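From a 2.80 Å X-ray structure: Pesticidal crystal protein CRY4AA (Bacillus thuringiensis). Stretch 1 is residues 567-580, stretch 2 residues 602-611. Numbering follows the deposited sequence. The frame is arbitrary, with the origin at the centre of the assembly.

Stretch 1 567-580: DFQYLEFSNEVKFA
Stretch 2 602-611: IDKIEFLPIT

The contact between residues 567-580 and 602-611 is made by side chains alone: no hydrogen bond or salt bridge crosses it, and the nearest CA pairs lie too far apart for backbone pairing. Phe 568 CA to Asp 603 CA is 8.3 Å, Tyr 570 CA to Lys 604 CA 9.4 Å, Glu 572 CA to Glu 606 CA 8.8 Å, and Glu 576 CA to Ile 610 CA 8.7 Å. Residue numbers rise together along this register, so the two chains run in the same general direction. Summed over both sides, 338 Å² is buried.

Stretch 1 is extended around Tyr 570 and again around Phe 579, with phi/psi of -122/127 at Tyr 570 and -115/142 at Phe 579. Between them, Ser 574 (-72/-65) breaks the extended run. Stretch 2 is largely strand, as at Glu 606 (-117/141), but Asp 603 departs from regular beta geometry at -100/-72.

At the first contact, Phe 568 directs its CA-to-CB bond toward stretch 2. With chi1 -70° (m) and chi2 83°, Phe 568 brings CE2 to 4.2 Å from Asp 603 CB, an oblique approach to the aliphatic part of the acid. Asp 603 also points toward stretch 1, with chi1 174° (t). Its charge is met within its own strand: Lys 604 NZ donates to Asp 603 OD1 at 2.5 Å in a salt bridge, the lysine folding back through m, m, t, m rotamers. Such pairing suits a buried aspartate and lysine.

Tyr 570 starts sideways, yet chi1 -63° (m) and chi2 66° carry its ring closer. Glu 606 has its CA-to-CB bond toward stretch 1; chi1 -65° (m), chi2 180° (t) and chi3 159° place its OE2 3.5 Å from Tyr 570 CE2, at the ring edge and near its plane. An aromatic edge, with its partly positive hydrogens, is a reasonable neighbour for a carboxylate; both carboxylate oxygens are also hydrogen-bonded elsewhere in the structure.

Two further glutamates come to rest against aliphatic carbons. Glu 572, sideways at CB, extends through chi1 -169° (t) and chi2 177° (t), then turns at chi3 -54°, so that OE1 lies 3.3 Å from Leu 608 CD1. Leu 608 is also sideways at CB, and its m, t conformation brings its end nearer. Glu 576 and Ile 610 both point toward the opposite stretch: chi angles of 56° (p), 175° (t) and -78° bring Glu 576 OE1, which is hydrogen-bonded elsewhere in the structure, to 3.5 Å from Ile 610 CD1, at the end of an m, t chain. These are packing contacts. Ile 610 is exposed overall, but 46 Å² of it is covered here, the largest area of any residue.

The apolar pair is Phe 579 and Phe 607. Phe 579 points toward stretch 2 with chi1 -57° (m) and chi2 122°; Phe 607 starts sideways, and chi1 -67° (m) with chi2 84° swings its ring inward. Phe 579 CE1 meets Phe 607 CE2 at 3.9 Å. Both residues are buried, a setting suited to their large hydrocarbon rings.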

# COMPACT_ATOMS: atom_id res chain seq x y z
N ASP A 567 0.52 -17.17 -9.75
CA ASP A 567 -0.79 -17.68 -9.37
C ASP A 567 -1.95 -16.81 -9.83
O ASP A 567 -3.08 -17.28 -9.90
CB ASP A 567 -0.86 -17.89 -7.86
CG ASP A 567 0.07 -18.99 -7.37
OD1 ASP A 567 0.27 -19.11 -6.14
OD2 ASP A 567 0.59 -19.75 -8.22
N PHE A 568 -1.68 -15.54 -10.12
CA PHE A 568 -2.73 -14.65 -10.59
C PHE A 568 -2.62 -14.53 -12.10
O PHE A 568 -1.53 -14.35 -12.64
CB PHE A 568 -2.63 -13.27 -9.94
CG PHE A 568 -2.97 -13.27 -8.48
CD1 PHE A 568 -2.02 -13.62 -7.52
CD2 PHE A 568 -4.26 -12.96 -8.06
CE1 PHE A 568 -2.35 -13.67 -6.18
CE2 PHE A 568 -4.60 -13.01 -6.71
CZ PHE A 568 -3.64 -13.36 -5.77
N GLN A 569 -3.76 -14.64 -12.79
CA GLN A 569 -3.79 -14.53 -14.24
C GLN A 569 -4.84 -13.55 -14.74
O GLN A 569 -5.59 -12.97 -13.94
CB GLN A 569 -4.00 -15.92 -14.85
CG GLN A 569 -2.79 -16.82 -14.67
CD GLN A 569 -1.53 -16.25 -15.32
OE1 GLN A 569 -0.42 -16.69 -15.03
NE2 GLN A 569 -1.72 -15.28 -16.22
N TYR A 570 -4.90 -13.36 -16.05
CA TYR A 570 -5.84 -12.41 -16.63
C TYR A 570 -6.84 -12.96 -17.63
O TYR A 570 -6.46 -13.60 -18.61
CB TYR A 570 -5.09 -11.28 -17.32
CG TYR A 570 -4.21 -10.42 -16.43
CD1 TYR A 570 -3.09 -10.95 -15.80
CD2 TYR A 570 -4.48 -9.05 -16.27
CE1 TYR A 570 -2.24 -10.14 -15.04
CE2 TYR A 570 -3.64 -8.24 -15.51
CZ TYR A 570 -2.53 -8.79 -14.90
OH TYR A 570 -1.70 -7.99 -14.17
N LEU A 571 -8.12 -12.70 -17.39
CA LEU A 571 -9.17 -13.12 -18.31
C LEU A 571 -9.96 -11.88 -18.67
O LEU A 571 -10.11 -10.97 -17.86
CB LEU A 571 -10.09 -14.18 -17.69
CG LEU A 571 -9.61 -15.61 -17.93
CD1 LEU A 571 -10.58 -16.61 -17.33
CD2 LEU A 571 -9.47 -15.82 -19.43
N GLU A 572 -10.47 -11.85 -19.90
CA GLU A 572 -11.21 -10.71 -20.42
C GLU A 572 -12.54 -11.16 -21.00
O GLU A 572 -12.62 -12.19 -21.67
CB GLU A 572 -10.37 -10.05 -21.50
CG GLU A 572 -10.85 -8.71 -21.98
CD GLU A 572 -9.89 -8.12 -23.00
OE1 GLU A 572 -8.68 -8.01 -22.70
OE2 GLU A 572 -10.35 -7.75 -24.10
N PHE A 573 -13.60 -10.40 -20.74
CA PHE A 573 -14.90 -10.75 -21.28
C PHE A 573 -14.90 -10.40 -22.77
O PHE A 573 -14.23 -9.46 -23.19
CB PHE A 573 -16.00 -9.97 -20.57
CG PHE A 573 -16.12 -10.28 -19.12
CD1 PHE A 573 -15.51 -9.47 -18.17
CD2 PHE A 573 -16.88 -11.36 -18.69
CE1 PHE A 573 -15.65 -9.73 -16.81
CE2 PHE A 573 -17.03 -11.63 -17.34
CZ PHE A 573 -16.42 -10.82 -16.39
N SER A 574 -15.66 -11.15 -23.55
CA SER A 574 -15.72 -10.92 -24.99
C SER A 574 -16.47 -9.66 -25.40
O SER A 574 -15.87 -8.74 -25.97
CB SER A 574 -16.34 -12.14 -25.67
OG SER A 574 -17.59 -12.47 -25.10
N ASN A 575 -17.76 -9.60 -25.12
CA ASN A 575 -18.55 -8.43 -25.48
C ASN A 575 -18.01 -7.13 -24.89
O ASN A 575 -17.47 -7.11 -23.78
CB ASN A 575 -20.01 -8.63 -25.06
CG ASN A 575 -20.15 -9.07 -23.62
OD1 ASN A 575 -19.54 -10.06 -23.20
ND2 ASN A 575 -20.96 -8.35 -22.85
N GLU A 576 -18.14 -6.04 -25.64
CA GLU A 576 -17.66 -4.74 -25.19
C GLU A 576 -18.78 -3.87 -24.62
O GLU A 576 -19.96 -4.09 -24.87
CB GLU A 576 -16.96 -4.00 -26.33
CG GLU A 576 -17.79 -3.82 -27.59
CD GLU A 576 -17.08 -2.97 -28.62
OE1 GLU A 576 -17.06 -1.73 -28.47
OE2 GLU A 576 -16.52 -3.55 -29.59
N VAL A 577 -18.38 -2.87 -23.86
CA VAL A 577 -19.32 -1.96 -23.24
C VAL A 577 -18.97 -0.51 -23.61
O VAL A 577 -17.83 -0.18 -23.94
CB VAL A 577 -19.28 -2.14 -21.72
CG1 VAL A 577 -19.20 -3.61 -21.38
CG2 VAL A 577 -18.08 -1.41 -21.14
N LYS A 578 -19.97 0.36 -23.57
CA LYS A 578 -19.78 1.76 -23.87
C LYS A 578 -20.44 2.58 -22.78
O LYS A 578 -21.60 2.34 -22.42
CB LYS A 578 -20.36 2.11 -25.25
CG LYS A 578 -21.86 1.83 -25.43
CD LYS A 578 -22.17 0.32 -25.51
CE LYS A 578 -22.55 -0.28 -24.16
NZ LYS A 578 -22.57 -1.77 -24.20
N PHE A 579 -19.70 3.54 -22.24
CA PHE A 579 -20.20 4.40 -21.18
C PHE A 579 -20.29 5.84 -21.66
O PHE A 579 -19.44 6.31 -22.41
CB PHE A 579 -19.27 4.31 -19.97
CG PHE A 579 -19.08 2.91 -19.44
CD1 PHE A 579 -17.81 2.36 -19.36
CD2 PHE A 579 -20.17 2.17 -18.99
CE1 PHE A 579 -17.63 1.09 -18.82
CE2 PHE A 579 -19.98 0.90 -18.45
CZ PHE A 579 -18.71 0.36 -18.37
N ALA A 580 -21.33 6.54 -21.23
CA ALA A 580 -21.51 7.94 -21.60
C ALA A 580 -20.77 8.77 -20.57
O ALA A 580 -20.36 8.26 -19.53
CB ALA A 580 -22.99 8.29 -21.62
N ILE A 602 -10.77 -12.75 -6.43
CA ILE A 602 -10.82 -11.59 -7.31
C ILE A 602 -9.90 -10.48 -6.83
O ILE A 602 -10.07 -9.97 -5.72
CB ILE A 602 -12.23 -11.01 -7.41
CG1 ILE A 602 -13.17 -12.01 -8.08
CG2 ILE A 602 -12.19 -9.72 -8.18
CD1 ILE A 602 -12.86 -12.25 -9.53
N ASP A 603 -8.95 -10.10 -7.67
CA ASP A 603 -8.00 -9.05 -7.34
C ASP A 603 -8.35 -7.69 -7.95
O ASP A 603 -8.77 -6.77 -7.24
CB ASP A 603 -6.60 -9.49 -7.77
CG ASP A 603 -5.57 -8.40 -7.60
OD1 ASP A 603 -5.64 -7.67 -6.59
OD2 ASP A 603 -4.69 -8.29 -8.48
N LYS A 604 -8.17 -7.56 -9.26
CA LYS A 604 -8.44 -6.29 -9.94
C LYS A 604 -9.46 -6.40 -11.08
O LYS A 604 -9.53 -7.41 -11.78
CB LYS A 604 -7.14 -5.72 -10.53
CG LYS A 604 -5.90 -5.75 -9.64
CD LYS A 604 -5.86 -4.61 -8.65
CE LYS A 604 -4.49 -4.52 -7.97
NZ LYS A 604 -4.10 -5.74 -7.17
N ILE A 605 -10.24 -5.34 -11.26
CA ILE A 605 -11.23 -5.25 -12.34
C ILE A 605 -10.59 -4.23 -13.26
O ILE A 605 -10.30 -3.11 -12.85
CB ILE A 605 -12.58 -4.68 -11.87
CG1 ILE A 605 -13.08 -5.45 -10.64
CG2 ILE A 605 -13.57 -4.75 -13.00
CD1 ILE A 605 -13.30 -6.92 -10.86
N GLU A 606 -10.36 -4.60 -14.51
CA GLU A 606 -9.70 -3.68 -15.42
C GLU A 606 -10.53 -3.26 -16.62
O GLU A 606 -11.28 -4.06 -17.20
CB GLU A 606 -8.37 -4.27 -15.87
CG GLU A 606 -7.39 -4.41 -14.72
CD GLU A 606 -6.05 -5.00 -15.11
OE1 GLU A 606 -5.08 -4.79 -14.35
OE2 GLU A 606 -5.97 -5.67 -16.16
N PHE A 607 -10.42 -1.98 -16.97
CA PHE A 607 -11.13 -1.46 -18.12
C PHE A 607 -10.12 -1.08 -19.19
O PHE A 607 -9.24 -0.25 -18.97
CB PHE A 607 -11.96 -0.25 -17.73
CG PHE A 607 -13.10 -0.56 -16.81
CD1 PHE A 607 -12.89 -0.65 -15.43
CD2 PHE A 607 -14.37 -0.79 -17.31
CE1 PHE A 607 -13.94 -0.96 -14.56
CE2 PHE A 607 -15.43 -1.11 -16.46
CZ PHE A 607 -15.22 -1.19 -15.08
N LEU A 608 -10.24 -1.71 -20.35
CA LEU A 608 -9.34 -1.43 -21.45
C LEU A 608 -10.03 -0.57 -22.51
O LEU A 608 -10.99 -1.01 -23.14
CB LEU A 608 -8.87 -2.73 -22.10
CG LEU A 608 -8.29 -3.82 -21.20
CD1 LEU A 608 -7.64 -4.90 -22.07
CD2 LEU A 608 -7.28 -3.23 -20.25
N PRO A 609 -9.56 0.67 -22.70
CA PRO A 609 -10.17 1.55 -23.70
C PRO A 609 -9.99 0.92 -25.09
O PRO A 609 -8.92 0.42 -25.40
CB PRO A 609 -9.35 2.84 -23.57
CG PRO A 609 -8.94 2.84 -22.14
CD PRO A 609 -8.55 1.40 -21.91
N ILE A 610 -11.04 0.95 -25.90
CA ILE A 610 -10.94 0.38 -27.24
C ILE A 610 -10.60 1.47 -28.27
O ILE A 610 -9.70 1.30 -29.10
CB ILE A 610 -12.25 -0.30 -27.67
CG1 ILE A 610 -12.58 -1.45 -26.73
CG2 ILE A 610 -12.11 -0.83 -29.09
CD1 ILE A 610 -13.82 -2.22 -27.14
N THR A 611 -11.32 2.59 -28.18
CA THR A 611 -11.13 3.73 -29.09
C THR A 611 -10.15 4.76 -28.54
O THR A 611 -10.41 5.41 -27.53
CB THR A 611 -12.47 4.40 -29.37